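Local coordinates for Glyoxalase/bleomycin resisance protein/dioxygenase (Streptomyces sp. CB03234, PDB 5UJP) that binds calcium and riboflavin and belongs to the glyoxalase/bleomycin resistance/dioxygenase superfamily, possibly with dioxygenase activity, at residues P8-E13 with D104-V109. Sequence-based numbering, arbitrary orientation.
Sequences PVSDQE and DPDGNV
Val9 and Asp106 bring the two backbones to 6.4 Å between their CA atoms, where the chain leaving strand 3-8 passes the type I beta turn Asp104-Gly107. The Asp106 carboxylate reaches across with CG anti to its own carbonyl carbon (chi1 -72°) and grips Ser10 twice: OD1 accepts from Ser10 OG at 2.6 Å through its syn lone pair, while OD2 takes Ser10 N at 3.0 Å from above the carboxylate plane. A water joins the same OD2 to Asp11 O. Val9 CB lies 3.5 Å from Asp106 OD2, the two side chains crossing at about a right angle. Deeper in, Asn108 ND2 donates an almost straight bond to Pro8 O (2.9 Å) and another to Asp104 OD2 (2.8 Å). Pro8 CG lies 3.6 Å from Asn108 OD1, which accepts from Leu64 N. Asp104 OD1 accepts from Asn108 N at 2.9 Å and, weakly, from Asp106 N and Gly107 N; Tyr19 holds OD2. The contact thus ties the link from strand 3-8 into helix 12-23, N-capped by Asp11, to the hairpin turn between strands 97-103 and 109-113, joining the two four-stranded sheets of this vicinal oxygen chelate fold.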
# COMPACT_ATOMS: atom_id res chain seq x y z
N PRO A 8 9.66 2.35 -1.10
CA PRO A 8 10.84 3.22 -1.19
C PRO A 8 12.12 2.40 -1.19
O PRO A 8 12.45 1.70 -0.21
CB PRO A 8 10.72 4.08 0.08
CG PRO A 8 10.05 3.18 1.04
CD PRO A 8 9.07 2.36 0.25
N VAL A 9 12.90 2.53 -2.28
CA VAL A 9 14.15 1.79 -2.42
C VAL A 9 15.31 2.76 -2.65
O VAL A 9 15.12 3.91 -3.03
CB VAL A 9 14.07 0.74 -3.56
CG1 VAL A 9 12.89 -0.25 -3.33
CG2 VAL A 9 14.01 1.45 -4.91
N SER A 10 16.52 2.27 -2.37
CA SER A 10 17.71 3.11 -2.55
C SER A 10 18.36 2.93 -3.90
O SER A 10 19.02 3.85 -4.40
CB SER A 10 18.76 2.81 -1.47
OG SER A 10 19.27 1.49 -1.57
N ASP A 11 18.25 1.75 -4.49
CA ASP A 11 18.87 1.41 -5.76
C ASP A 11 17.84 0.63 -6.55
O ASP A 11 17.51 -0.52 -6.21
CB ASP A 11 20.15 0.60 -5.51
CG ASP A 11 20.92 0.31 -6.78
OD1 ASP A 11 20.30 -0.09 -7.78
OD2 ASP A 11 22.16 0.48 -6.78
N GLN A 12 17.31 1.25 -7.61
CA GLN A 12 16.21 0.63 -8.34
C GLN A 12 16.65 -0.62 -9.09
O GLN A 12 15.84 -1.53 -9.27
CB GLN A 12 15.59 1.62 -9.32
CG GLN A 12 14.81 2.72 -8.60
CD GLN A 12 14.17 3.70 -9.57
OE1 GLN A 12 14.87 4.37 -10.31
NE2 GLN A 12 12.83 3.77 -9.57
N GLU A 13 17.88 -0.66 -9.59
CA GLU A 13 18.31 -1.85 -10.31
C GLU A 13 18.42 -3.05 -9.38
O GLU A 13 17.98 -4.16 -9.72
CB GLU A 13 19.65 -1.59 -11.00
CG GLU A 13 19.98 -2.71 -11.98
CD GLU A 13 18.99 -2.77 -13.15
OE1 GLU A 13 18.40 -1.73 -13.47
OE2 GLU A 13 18.83 -3.85 -13.75
N ASP A 104 13.23 -6.86 2.02
CA ASP A 104 13.99 -6.61 0.81
C ASP A 104 15.38 -6.09 1.17
O ASP A 104 15.70 -5.91 2.36
CB ASP A 104 13.15 -5.72 -0.14
CG ASP A 104 13.21 -4.25 0.14
OD1 ASP A 104 13.82 -3.82 1.13
OD2 ASP A 104 12.59 -3.48 -0.65
N PRO A 105 16.25 -5.87 0.18
CA PRO A 105 17.61 -5.40 0.49
C PRO A 105 17.70 -4.14 1.33
O PRO A 105 18.65 -3.99 2.11
CB PRO A 105 18.20 -5.13 -0.90
CG PRO A 105 17.58 -6.20 -1.76
CD PRO A 105 16.12 -6.22 -1.25
N ASP A 106 16.73 -3.23 1.20
CA ASP A 106 16.81 -1.99 1.97
C ASP A 106 16.18 -2.13 3.34
O ASP A 106 16.34 -1.22 4.17
CB ASP A 106 16.08 -0.85 1.26
CG ASP A 106 16.81 -0.35 0.06
OD1 ASP A 106 17.98 0.06 0.22
OD2 ASP A 106 16.23 -0.42 -1.05
N GLY A 107 15.43 -3.22 3.57
CA GLY A 107 14.74 -3.38 4.83
C GLY A 107 13.24 -3.19 4.78
O GLY A 107 12.58 -3.33 5.82
N ASN A 108 12.67 -2.89 3.61
CA ASN A 108 11.21 -2.86 3.51
C ASN A 108 10.66 -4.24 3.84
O ASN A 108 11.20 -5.25 3.39
CB ASN A 108 10.79 -2.51 2.08
CG ASN A 108 11.19 -1.13 1.68
OD1 ASN A 108 10.78 -0.15 2.34
ND2 ASN A 108 11.94 -1.00 0.58
N VAL A 109 9.60 -4.29 4.63
CA VAL A 109 9.01 -5.56 5.03
C VAL A 109 7.77 -5.81 4.18
O VAL A 109 6.83 -4.98 4.16
CB VAL A 109 8.62 -5.56 6.52
CG1 VAL A 109 8.01 -6.91 6.93
CG2 VAL A 109 9.84 -5.28 7.39
O HOH W 1 17.93 -1.10 -3.37